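Local coordinates for ribulose-bisphosphate carboxylase (Alicyclobacillus acidocaldarius subsp. acidocaldarius, PDB 4NAS), which belongs to the RuBisCO large-chain family, joining an N-terminal domain to a TIM-barrel catalytic domain, and holds bound calcium in this crystal, at residues Leu240-Ala245 and Leu265-Val270; Ala297-Phe302 and Leu333-Ala338; Ile180-Ala185 and Ala214-Gly219; Gly89-Leu94 and Gly247-Ala252; Pro126-Glu131 and Asp259-Ile264. All blocks are in the same frame, centred on the assembly; numbering follows the deposited sequence.

In the fold
Contacts 1, 2 and 3 share one parallel sheet of the TIM-barrel domain, its strands in the order 214-216, 238-242, 264-267, 299-303, 333-337. Contact 1 lies between, its centre about 10 Å from that of contact 2 and about 12 Å from that of contact 3. Along the chain contacts 3, 1 and 2 follow in series; contacts 4 and 5 open earlier, span contact 3 and alternate with contact 1. Contact 5 lies where strands 264-267 and 299-303 begin, its centre about 14 Å from that of contact 2, and D298 bonds the two. Contact 4 ties helix 91-99 of the N-terminal domain to helix 248-256 of the barrel and, like contacts 1 and 3, touches the second subunit.

Contact 1. Residues Leu240-Ala245 and Leu265-Val270; sequences LVNVVA and LAHPAV
The CD1 methyl of L240 is the bump that fills the notch between L265 and H267: it lies 3.7 Å from H267 CB and 3.8 Å from L265 CD2. CG of L240 is anti to the backbone N (chi1 177°). The side chains of L240 and H267 lie side by side and point the same way. N242 follows on this face. Its OD1 settles against A269 CB at 3.4 Å, with the amide turned 79° from the imidazole plane; this oxygen is buried and has no polar partner in the model. H267 is itself steadied, since A269 N donates to its ND1 (3.0 Å) from a position tilted out of the ring plane. On the face that carries V241 and A266, A266 CB meets CG2 of V243, from the start of the helix, at 3.8 Å. Two nearly straight bonds, V241 N to L265 O and H267 N to V241 O, set the parallel pairing. Beyond them the chains splay, and a water fills the gap, donating to H267 O and A269 O and accepting from V244 N. V244 and V270 then meet loosely through their CG1 methyls. A calcium ion lies about 5 Å from the H267 side chain. The pair sits inside the parallel sheet, with strand 214-216 beyond L240, strand 299-303 beyond A266, and helices 248-256 and 284-295 packed over V243.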
# COMPACT_ATOMS: atom_id res chain seq x y z
N LEU B 240 -17.73 -4.80 2.26
CA LEU B 240 -16.69 -4.30 3.15
C LEU B 240 -15.34 -4.55 2.47
O LEU B 240 -15.00 -5.69 2.15
CB LEU B 240 -16.76 -5.06 4.49
CG LEU B 240 -15.68 -4.71 5.53
CD1 LEU B 240 -15.68 -3.20 5.77
CD2 LEU B 240 -15.86 -5.49 6.86
N VAL B 241 -14.59 -3.49 2.19
CA VAL B 241 -13.33 -3.67 1.50
C VAL B 241 -12.21 -3.03 2.29
O VAL B 241 -12.28 -1.84 2.64
CB VAL B 241 -13.37 -3.08 0.06
CG1 VAL B 241 -12.06 -3.36 -0.67
CG2 VAL B 241 -14.51 -3.68 -0.73
N ASN B 242 -11.20 -3.83 2.60
CA ASN B 242 -9.92 -3.34 3.11
C ASN B 242 -9.10 -2.70 1.98
O ASN B 242 -8.17 -3.30 1.43
CB ASN B 242 -9.15 -4.47 3.75
CG ASN B 242 -9.85 -4.97 5.01
OD1 ASN B 242 -10.09 -4.20 5.96
ND2 ASN B 242 -10.20 -6.25 5.02
N VAL B 243 -9.45 -1.48 1.67
CA VAL B 243 -8.94 -0.84 0.45
C VAL B 243 -7.43 -0.77 0.37
O VAL B 243 -6.80 -1.10 -0.67
CB VAL B 243 -9.54 0.56 0.31
CG1 VAL B 243 -9.07 1.19 -1.00
CG2 VAL B 243 -11.06 0.45 0.35
N VAL B 244 -6.81 -0.29 1.44
CA VAL B 244 -5.36 -0.11 1.44
C VAL B 244 -4.62 -1.46 1.36
O VAL B 244 -3.55 -1.56 0.74
CB VAL B 244 -4.87 0.74 2.67
CG1 VAL B 244 -3.32 0.87 2.70
CG2 VAL B 244 -5.52 2.12 2.65
N ALA B 245 -5.18 -2.50 1.97
CA ALA B 245 -4.53 -3.82 1.89
C ALA B 245 -4.54 -4.32 0.45
O ALA B 245 -3.56 -4.93 -0.04
CB ALA B 245 -5.22 -4.81 2.81
N LEU B 265 -18.13 -0.32 1.15
CA LEU B 265 -17.88 0.20 2.48
C LEU B 265 -16.36 0.12 2.70
O LEU B 265 -15.80 -0.96 2.97
CB LEU B 265 -18.66 -0.60 3.54
CG LEU B 265 -18.33 -0.42 5.04
CD1 LEU B 265 -18.68 1.00 5.50
CD2 LEU B 265 -19.06 -1.48 5.92
N ALA B 266 -15.69 1.26 2.53
CA ALA B 266 -14.24 1.33 2.68
C ALA B 266 -13.73 1.28 4.13
O ALA B 266 -14.00 2.19 4.95
CB ALA B 266 -13.72 2.54 2.01
N HIS B 267 -12.96 0.24 4.45
CA HIS B 267 -12.43 0.12 5.81
C HIS B 267 -10.97 0.61 5.82
O HIS B 267 -10.23 0.32 4.90
CB HIS B 267 -12.54 -1.32 6.36
CG HIS B 267 -12.16 -1.44 7.81
ND1 HIS B 267 -10.85 -1.48 8.23
CD2 HIS B 267 -12.92 -1.45 8.94
CE1 HIS B 267 -10.81 -1.53 9.55
NE2 HIS B 267 -12.05 -1.50 10.01
N PRO B 268 -10.54 1.34 6.86
CA PRO B 268 -9.18 1.91 6.81
C PRO B 268 -8.03 1.01 7.24
O PRO B 268 -6.95 1.55 7.44
CB PRO B 268 -9.26 3.08 7.82
CG PRO B 268 -10.27 2.65 8.78
CD PRO B 268 -11.32 1.91 7.97
N ALA B 269 -8.26 -0.29 7.44
CA ALA B 269 -7.20 -1.20 7.87
C ALA B 269 -5.91 -0.95 7.11
O ALA B 269 -5.93 -0.79 5.89
CB ALA B 269 -7.64 -2.65 7.69
N VAL B 270 -4.80 -0.87 7.86
CA VAL B 270 -3.43 -0.69 7.33
C VAL B 270 -3.05 0.78 7.06
O VAL B 270 -1.87 1.11 7.00
CB VAL B 270 -3.13 -1.60 6.09
CG1 VAL B 270 -1.64 -1.49 5.69
CG2 VAL B 270 -3.46 -3.07 6.40
O HOH W 1 -8.01 -0.87 4.32

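Contact 2. Residues Ala297-Phe302 and Leu333-Ala338; sequences ADIGIF and LPAPSA
F302 lays its ring against the two prolines of the neighbouring strand. P334 CB meets the ring at its edge, 3.5 Å from CE1, while P336 CA sits over the centre of one face, 4.2 Å above the plane. CG of F302 stands between the backbone N and the carbonyl carbon (chi1 55°), and the side chain runs alongside both prolines, pointing the same way. One step back along the strands the backbone is just as close: G300 N donates almost in line with the carbonyl of L333, and G300 O takes A335 N at 2.7 Å. This is the parallel strand pair of a right-handed beta-alpha-beta unit of the barrel, with helix 313-324 making the crossover and covering F302 and P334 through L319, L320 and L323. On the opposite face I299 and I301 pack more gently about A335, whose CB lies 3.9 Å from I299 CG2 and 4.0 Å from I301 CG1. Toward the end of 333-337 S337 is partly exposed. There S337 N still reaches F302 O at 2.8 Å, but in a more bent bond (146° at the hydrogen); the link from its OG to the same oxygen is weak and unsettled, and A338 stands exposed to solvent beyond it.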
# COMPACT_ATOMS: atom_id res chain seq x y z
N ALA B 297 -15.41 4.48 -2.92
CA ALA B 297 -16.08 4.17 -1.65
C ALA B 297 -17.41 4.92 -1.60
O ALA B 297 -17.48 6.10 -1.94
CB ALA B 297 -15.23 4.59 -0.52
N ASP B 298 -18.47 4.25 -1.20
CA ASP B 298 -19.73 4.96 -1.00
C ASP B 298 -19.87 5.39 0.46
O ASP B 298 -20.60 6.32 0.78
CB ASP B 298 -20.90 4.10 -1.43
CG ASP B 298 -20.84 3.73 -2.88
OD1 ASP B 298 -21.14 4.61 -3.71
OD2 ASP B 298 -20.47 2.58 -3.20
N ILE B 299 -19.19 4.66 1.33
CA ILE B 299 -19.15 4.96 2.75
C ILE B 299 -17.71 4.85 3.17
O ILE B 299 -17.03 3.86 2.85
CB ILE B 299 -19.99 3.96 3.58
CG1 ILE B 299 -21.45 3.95 3.09
CG2 ILE B 299 -19.96 4.35 5.06
CD1 ILE B 299 -22.25 2.79 3.63
N GLY B 300 -17.24 5.85 3.91
CA GLY B 300 -15.85 5.84 4.32
C GLY B 300 -15.71 5.85 5.84
O GLY B 300 -16.21 6.76 6.50
N ILE B 301 -15.03 4.84 6.37
CA ILE B 301 -14.79 4.69 7.80
C ILE B 301 -13.41 5.28 8.11
O ILE B 301 -12.46 5.00 7.40
CB ILE B 301 -14.76 3.18 8.17
CG1 ILE B 301 -16.11 2.51 7.86
CG2 ILE B 301 -14.28 2.97 9.62
CD1 ILE B 301 -16.08 0.98 8.00
N PHE B 302 -13.32 6.12 9.14
CA PHE B 302 -12.06 6.76 9.51
C PHE B 302 -12.11 7.04 11.02
O PHE B 302 -13.21 7.06 11.60
CB PHE B 302 -11.83 8.07 8.69
CG PHE B 302 -12.97 9.06 8.78
CD1 PHE B 302 -14.05 8.98 7.92
CD2 PHE B 302 -12.98 10.05 9.77
CE1 PHE B 302 -15.11 9.87 8.02
CE2 PHE B 302 -14.05 10.96 9.88
CZ PHE B 302 -15.12 10.86 9.01
N LEU B 333 -20.47 9.07 2.21
CA LEU B 333 -20.95 9.11 3.58
C LEU B 333 -19.81 8.86 4.55
O LEU B 333 -19.13 7.85 4.44
CB LEU B 333 -22.04 8.04 3.81
CG LEU B 333 -23.48 8.33 3.42
CD1 LEU B 333 -24.26 7.00 3.33
CD2 LEU B 333 -24.13 9.25 4.45
N PRO B 334 -19.57 9.78 5.48
CA PRO B 334 -18.56 9.53 6.52
C PRO B 334 -19.08 8.63 7.64
O PRO B 334 -20.23 8.79 8.13
CB PRO B 334 -18.25 10.93 7.05
CG PRO B 334 -19.48 11.73 6.75
CD PRO B 334 -20.09 11.15 5.51
N ALA B 335 -18.24 7.68 8.04
CA ALA B 335 -18.58 6.77 9.13
C ALA B 335 -17.47 6.80 10.19
O ALA B 335 -16.63 5.89 10.26
CB ALA B 335 -18.77 5.37 8.58
N PRO B 336 -17.42 7.88 10.98
CA PRO B 336 -16.32 8.04 11.93
C PRO B 336 -16.43 7.00 13.05
O PRO B 336 -17.54 6.70 13.53
CB PRO B 336 -16.48 9.48 12.43
CG PRO B 336 -17.93 9.81 12.18
CD PRO B 336 -18.34 9.03 10.99
N SER B 337 -15.29 6.45 13.44
CA SER B 337 -15.26 5.30 14.32
C SER B 337 -14.61 5.66 15.66
O SER B 337 -13.82 6.62 15.74
CB SER B 337 -14.50 4.14 13.65
OG SER B 337 -13.11 4.45 13.46
N ALA B 338 -14.95 4.88 16.68
CA ALA B 338 -14.46 5.03 18.07
C ALA B 338 -15.12 6.14 18.90
O ALA B 338 -15.26 7.27 18.45
CB ALA B 338 -12.93 5.11 18.13

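Contact 3. Residues Ile180-Ala185 and Ala214-Gly219; sequences IFFTEA and AVNLTG
The ring of F182 has N216 ND2 over one face, 4.0 Å above the plane and displaced toward the rim, with the amide turned 51° from the ring. T218 comes to the same ring obliquely: its CG2 methyl lies 3.6 Å from CD1 and 3.8 Å from CE1. F182 CG is anti to its own carbonyl carbon (chi1 -68°), which starts the ring toward these two residues. The amide of N216 does more than pack. ND2 donates to F181 O at 3.0 Å, approaching from above the carbonyl plane, and makes a second, weak bond to E179 O, so one NH2 group gathers two carbonyls of the loop. Farther out, the extended chain of E184 slides past T218 in the opposite direction. Its OE1 is paired in a salt bridge with R227, which also donates to T218 O, and the arginine thereby holds both segments. T183 shapes the loop from within, accepting A185 N on OG1 in an ST turn. N86 and N88 of the second subunit pack on F182 and T218. Loop 180-185 leads into helix 189-207 and so to strand 214-216. N216, at the C-terminal end of that strand, therefore holds the loop preceding its own helix, on the side of the TIM-type barrel where D178 and E179 bind calcium together with the carboxylated K176.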
# COMPACT_ATOMS: atom_id res chain seq x y z
N ILE B 180 -11.54 -8.34 10.21
CA ILE B 180 -10.60 -9.46 10.32
C ILE B 180 -11.18 -10.82 9.92
O ILE B 180 -10.48 -11.83 9.95
CB ILE B 180 -10.01 -9.57 11.73
CG1 ILE B 180 -11.14 -9.75 12.75
CG2 ILE B 180 -9.20 -8.32 12.05
CD1 ILE B 180 -10.67 -10.27 14.11
N PHE B 181 -12.46 -10.85 9.54
CA PHE B 181 -13.11 -12.12 9.21
C PHE B 181 -12.65 -12.64 7.85
O PHE B 181 -13.19 -12.22 6.84
CB PHE B 181 -14.63 -11.93 9.18
CG PHE B 181 -15.42 -13.22 9.25
CD1 PHE B 181 -14.81 -14.45 9.39
CD2 PHE B 181 -16.80 -13.17 9.18
CE1 PHE B 181 -15.57 -15.64 9.47
CE2 PHE B 181 -17.56 -14.33 9.26
CZ PHE B 181 -16.94 -15.57 9.40
N PHE B 182 -11.68 -13.55 7.84
CA PHE B 182 -11.17 -14.11 6.58
C PHE B 182 -11.42 -15.62 6.39
O PHE B 182 -11.68 -16.06 5.27
CB PHE B 182 -9.68 -13.80 6.42
CG PHE B 182 -9.39 -12.36 6.22
CD1 PHE B 182 -9.58 -11.78 4.99
CD2 PHE B 182 -8.89 -11.58 7.26
CE1 PHE B 182 -9.32 -10.44 4.78
CE2 PHE B 182 -8.62 -10.22 7.06
CZ PHE B 182 -8.84 -9.65 5.83
N THR B 183 -11.35 -16.41 7.46
CA THR B 183 -11.59 -17.85 7.34
C THR B 183 -12.99 -18.21 6.82
O THR B 183 -14.01 -17.71 7.31
CB THR B 183 -11.34 -18.62 8.67
OG1 THR B 183 -11.84 -19.95 8.54
CG2 THR B 183 -12.04 -17.94 9.83
N GLU B 184 -13.03 -19.09 5.82
CA GLU B 184 -14.30 -19.56 5.29
C GLU B 184 -14.59 -20.99 5.73
O GLU B 184 -15.27 -21.73 5.03
CB GLU B 184 -14.32 -19.44 3.76
CG GLU B 184 -13.91 -18.05 3.25
CD GLU B 184 -13.91 -17.94 1.72
OE1 GLU B 184 -14.67 -18.69 1.06
OE2 GLU B 184 -13.15 -17.11 1.18
N ALA B 185 -14.08 -21.38 6.89
CA ALA B 185 -14.21 -22.76 7.36
C ALA B 185 -15.58 -23.11 7.94
O ALA B 185 -16.00 -24.25 7.90
CB ALA B 185 -13.12 -23.09 8.38
N ALA B 214 -23.26 -5.79 5.32
CA ALA B 214 -21.98 -5.49 4.68
C ALA B 214 -20.98 -6.63 4.94
O ALA B 214 -20.50 -6.84 6.07
CB ALA B 214 -21.42 -4.18 5.19
N VAL B 215 -20.68 -7.34 3.87
CA VAL B 215 -19.93 -8.57 3.95
C VAL B 215 -18.50 -8.32 3.52
O VAL B 215 -18.24 -7.57 2.57
CB VAL B 215 -20.61 -9.67 3.08
CG1 VAL B 215 -20.76 -9.22 1.62
CG2 VAL B 215 -19.90 -11.00 3.21
N ASN B 216 -17.55 -8.87 4.25
CA ASN B 216 -16.15 -8.71 3.92
C ASN B 216 -15.81 -9.31 2.54
O ASN B 216 -16.07 -10.48 2.29
CB ASN B 216 -15.30 -9.34 5.03
CG ASN B 216 -13.91 -8.71 5.15
OD1 ASN B 216 -13.63 -7.67 4.53
ND2 ASN B 216 -13.04 -9.33 5.94
N LEU B 217 -15.24 -8.50 1.64
CA LEU B 217 -14.84 -8.96 0.30
C LEU B 217 -13.43 -9.49 0.35
O LEU B 217 -12.50 -8.76 0.66
CB LEU B 217 -14.92 -7.81 -0.71
CG LEU B 217 -14.58 -8.18 -2.16
CD1 LEU B 217 -15.44 -9.34 -2.70
CD2 LEU B 217 -14.78 -6.94 -3.00
N THR B 218 -13.26 -10.79 0.11
CA THR B 218 -11.99 -11.44 0.40
C THR B 218 -11.62 -12.49 -0.64
O THR B 218 -12.46 -12.90 -1.45
CB THR B 218 -12.03 -12.16 1.76
OG1 THR B 218 -12.96 -13.25 1.69
CG2 THR B 218 -12.46 -11.23 2.85
N GLY B 219 -10.38 -12.96 -0.56
CA GLY B 219 -9.85 -13.92 -1.51
C GLY B 219 -8.85 -13.27 -2.47
O GLY B 219 -8.55 -12.09 -2.37

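Contact 4. Residues Gly89-Leu94 and Gly247-Ala252; sequences GTFASL and GYDVVA
F91 and A92 offer their backbone N-H groups to the carboxylate of D249, and these two hydrogen bonds carry the polar half of the contact. F91 N reaches OD1 at 2.8 Å, on the syn side and 16° out of the carboxylate plane; A92 N reaches OD2 at 2.8 Å through its syn lone pair. One oxygen thus serves each donor. Within 89-94, T90 is the N-cap of helix 91-99: its OG1 accepts S93 N at 3.3 Å and also bonds N88 OD1, while S93 OG donates back to T90 O. The apolar half belongs to the F91 ring. Y248 CB makes a CH-pi contact over its face, 3.6 Å from the centroid, and A252 CB meets the edge at CE2, 4.0 Å away. D249 OD1 also lies at the ring edge, 3.2 Å from CD2. The two aromatic rings are oblique, their planes 31° apart, and Y248 turns its far end away to bond V287 O. F123 and helix 284-295 add to the surroundings of F91, and Y246 of the second subunit packs on A92. The two carboxylate bonds tie the start of a helix in the N-terminal domain to barrel helix 248-256. A carboxylate set against the first N-H groups of a helix faces the positive end of the helix dipole, which would favour its ionised form.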
# COMPACT_ATOMS: atom_id res chain seq x y z
N GLY B 89 -4.01 7.31 -15.94
CA GLY B 89 -5.33 7.14 -15.35
C GLY B 89 -5.48 6.11 -14.23
O GLY B 89 -6.60 5.65 -13.94
N THR B 90 -4.37 5.72 -13.60
CA THR B 90 -4.43 4.76 -12.49
C THR B 90 -3.80 5.29 -11.22
O THR B 90 -2.95 6.18 -11.25
CB THR B 90 -3.71 3.45 -12.84
OG1 THR B 90 -2.35 3.75 -13.19
CG2 THR B 90 -4.44 2.73 -14.00
N PHE B 91 -4.20 4.72 -10.09
CA PHE B 91 -3.57 5.11 -8.83
C PHE B 91 -2.07 4.75 -8.83
O PHE B 91 -1.25 5.49 -8.27
CB PHE B 91 -4.27 4.45 -7.65
CG PHE B 91 -5.65 4.97 -7.43
CD1 PHE B 91 -5.85 6.11 -6.67
CD2 PHE B 91 -6.74 4.34 -8.02
CE1 PHE B 91 -7.14 6.59 -6.47
CE2 PHE B 91 -8.02 4.82 -7.83
CZ PHE B 91 -8.22 5.95 -7.05
N ALA B 92 -1.72 3.64 -9.46
CA ALA B 92 -0.29 3.29 -9.57
C ALA B 92 0.53 4.41 -10.21
O ALA B 92 1.60 4.76 -9.73
CB ALA B 92 -0.10 2.00 -10.35
N SER B 93 0.04 4.94 -11.33
CA SER B 93 0.81 5.95 -12.05
C SER B 93 0.91 7.19 -11.19
O SER B 93 1.97 7.79 -11.07
CB SER B 93 0.13 6.31 -13.36
OG SER B 93 -1.09 6.97 -13.09
N LEU B 94 -0.20 7.55 -10.56
CA LEU B 94 -0.25 8.71 -9.70
C LEU B 94 0.72 8.60 -8.52
O LEU B 94 1.57 9.48 -8.31
CB LEU B 94 -1.69 8.91 -9.20
CG LEU B 94 -1.82 10.05 -8.19
CD1 LEU B 94 -1.39 11.39 -8.84
CD2 LEU B 94 -3.24 10.13 -7.60
N GLY B 247 -5.17 -2.41 -2.40
CA GLY B 247 -4.69 -1.44 -3.37
C GLY B 247 -5.80 -0.65 -4.02
O GLY B 247 -6.85 -1.22 -4.32
N TYR B 248 -5.57 0.63 -4.32
CA TYR B 248 -6.68 1.47 -4.79
C TYR B 248 -7.17 1.10 -6.19
O TYR B 248 -8.37 1.23 -6.49
CB TYR B 248 -6.33 2.97 -4.73
CG TYR B 248 -6.11 3.54 -3.34
CD1 TYR B 248 -7.18 4.06 -2.60
CD2 TYR B 248 -4.84 3.59 -2.79
CE1 TYR B 248 -6.99 4.58 -1.34
CE2 TYR B 248 -4.64 4.11 -1.52
CZ TYR B 248 -5.71 4.62 -0.81
OH TYR B 248 -5.51 5.14 0.45
N ASP B 249 -6.26 0.67 -7.05
CA ASP B 249 -6.63 0.28 -8.41
C ASP B 249 -7.51 -0.95 -8.42
O ASP B 249 -8.37 -1.07 -9.28
CB ASP B 249 -5.41 0.05 -9.29
CG ASP B 249 -4.77 1.34 -9.73
OD1 ASP B 249 -5.51 2.25 -10.17
OD2 ASP B 249 -3.53 1.46 -9.61
N VAL B 250 -7.25 -1.87 -7.48
CA VAL B 250 -8.06 -3.06 -7.32
C VAL B 250 -9.49 -2.65 -7.02
O VAL B 250 -10.43 -3.10 -7.70
CB VAL B 250 -7.58 -3.97 -6.15
CG1 VAL B 250 -8.70 -4.89 -5.72
CG2 VAL B 250 -6.39 -4.79 -6.56
N VAL B 251 -9.66 -1.79 -6.01
CA VAL B 251 -10.98 -1.27 -5.64
C VAL B 251 -11.63 -0.44 -6.75
O VAL B 251 -12.85 -0.50 -6.93
CB VAL B 251 -10.91 -0.47 -4.30
CG1 VAL B 251 -12.28 0.04 -3.89
CG2 VAL B 251 -10.34 -1.37 -3.21
N ALA B 252 -10.82 0.30 -7.51
CA ALA B 252 -11.34 1.10 -8.63
C ALA B 252 -12.10 0.27 -9.65
O ALA B 252 -13.16 0.69 -10.15
CB ALA B 252 -10.21 1.88 -9.33

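Contact 5. Residues Pro126-Glu131 and Asp259-Ile264; sequences PKFGVE and DVDVPI
K127 reaches across first. Its chain leaves with CG anti to the backbone N (chi1 -170°) and bends at its last two torsions, bringing NZ to V260 O at 2.8 Å. The ammonium also donates to D257 O and to a water 2.7 Å from NZ; L254 O and A255 O are weak partners that can only share those protons. Carbonyls at the end of helix 248-256 and in the turn that follows are thus drawn together. The water lies 3.0 Å from V262 O. F128 comes next and supplies the flat surface. P263 packs over one ring face, with CG 3.8 Å above the plane and offset toward the rim, and its CD adds a CH-pi contact. F128 CE2 comes within 3.3 Å of V262 C, beside the V262-P263 peptide, while the carbonyl carbon of D261 lies near the ring plane at the edge. R136 touches F128 and P263 and bonds D261 O. The backbone N atoms of F128 and G129 both turn to D298 OD1, whose other oxygen takes I264 N. D298 therefore fastens both segments where helix 129-137 and strand 264-267 begin. Segment 259-264 is the helix-to-strand loop of a TIM barrel, between helix 248-256 and strand 264-267, and the start of helix 129-137 packs against it at the N-terminal ends of the barrel strands.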
# COMPACT_ATOMS: atom_id res chain seq x y z
N PRO B 126 -17.69 7.13 -6.65
CA PRO B 126 -18.65 6.21 -6.04
C PRO B 126 -19.76 5.84 -7.03
O PRO B 126 -20.15 6.70 -7.83
CB PRO B 126 -19.21 7.02 -4.87
CG PRO B 126 -18.10 8.01 -4.54
CD PRO B 126 -17.59 8.40 -5.90
N LYS B 127 -20.17 4.58 -7.03
CA LYS B 127 -21.27 4.14 -7.87
C LYS B 127 -22.58 4.68 -7.28
O LYS B 127 -23.48 5.07 -8.02
CB LYS B 127 -21.29 2.61 -7.98
CG LYS B 127 -22.27 2.06 -9.03
CD LYS B 127 -22.23 0.54 -9.18
CE LYS B 127 -21.00 0.03 -9.96
NZ LYS B 127 -19.95 -0.70 -9.13
N PHE B 128 -22.67 4.70 -5.95
CA PHE B 128 -23.91 5.12 -5.30
C PHE B 128 -23.87 6.49 -4.64
O PHE B 128 -24.80 7.30 -4.81
CB PHE B 128 -24.36 4.05 -4.29
CG PHE B 128 -24.75 2.76 -4.93
CD1 PHE B 128 -26.05 2.57 -5.40
CD2 PHE B 128 -23.83 1.75 -5.10
CE1 PHE B 128 -26.41 1.38 -6.00
CE2 PHE B 128 -24.20 0.56 -5.71
CZ PHE B 128 -25.49 0.37 -6.15
N GLY B 129 -22.81 6.75 -3.88
CA GLY B 129 -22.72 7.96 -3.08
C GLY B 129 -23.76 8.06 -1.98
O GLY B 129 -24.47 7.09 -1.71
N VAL B 130 -23.87 9.23 -1.35
CA VAL B 130 -24.82 9.47 -0.27
C VAL B 130 -26.25 9.13 -0.72
O VAL B 130 -26.90 8.28 -0.13
CB VAL B 130 -24.74 10.96 0.23
CG1 VAL B 130 -25.86 11.27 1.17
CG2 VAL B 130 -23.41 11.23 0.90
N GLU B 131 -26.70 9.75 -1.80
CA GLU B 131 -28.09 9.58 -2.26
C GLU B 131 -28.46 8.14 -2.66
O GLU B 131 -29.59 7.71 -2.48
CB GLU B 131 -28.38 10.54 -3.42
N ASP B 259 -21.89 -4.49 -13.02
CA ASP B 259 -22.38 -5.73 -12.41
C ASP B 259 -22.07 -5.86 -10.91
O ASP B 259 -22.69 -6.67 -10.22
CB ASP B 259 -21.86 -6.96 -13.16
CG ASP B 259 -22.48 -7.10 -14.55
OD1 ASP B 259 -23.59 -6.58 -14.77
OD2 ASP B 259 -21.85 -7.74 -15.41
N VAL B 260 -21.10 -5.08 -10.42
CA VAL B 260 -20.89 -4.98 -8.97
C VAL B 260 -21.88 -3.94 -8.46
O VAL B 260 -21.55 -2.78 -8.19
CB VAL B 260 -19.43 -4.64 -8.59
CG1 VAL B 260 -19.26 -4.62 -7.08
CG2 VAL B 260 -18.49 -5.67 -9.18
N ASP B 261 -23.12 -4.40 -8.33
CA ASP B 261 -24.24 -3.50 -8.14
C ASP B 261 -24.58 -3.38 -6.67
O ASP B 261 -25.69 -3.69 -6.24
CB ASP B 261 -25.43 -4.01 -8.94
CG ASP B 261 -26.51 -2.98 -9.06
OD1 ASP B 261 -26.17 -1.80 -9.32
OD2 ASP B 261 -27.69 -3.34 -8.86
N VAL B 262 -23.61 -2.93 -5.89
CA VAL B 262 -23.74 -2.88 -4.46
C VAL B 262 -22.79 -1.80 -3.92
O VAL B 262 -21.71 -1.59 -4.47
CB VAL B 262 -23.35 -4.26 -3.90
CG1 VAL B 262 -22.01 -4.68 -4.48
CG2 VAL B 262 -23.29 -4.25 -2.40
N PRO B 263 -23.20 -1.07 -2.85
CA PRO B 263 -22.29 -0.04 -2.34
C PRO B 263 -20.99 -0.61 -1.77
O PRO B 263 -20.97 -1.75 -1.29
CB PRO B 263 -23.10 0.62 -1.21
CG PRO B 263 -24.53 0.40 -1.60
CD PRO B 263 -24.56 -0.93 -2.29
N ILE B 264 -19.91 0.17 -1.85
CA ILE B 264 -18.66 -0.21 -1.23
C ILE B 264 -18.48 0.47 0.16
O ILE B 264 -18.66 1.68 0.31
CB ILE B 264 -17.45 0.12 -2.16
CG1 ILE B 264 -17.53 -0.75 -3.43
CG2 ILE B 264 -16.12 -0.01 -1.40
CD1 ILE B 264 -16.58 -0.33 -4.54
O HOH W 2 -19.95 -0.24 -6.48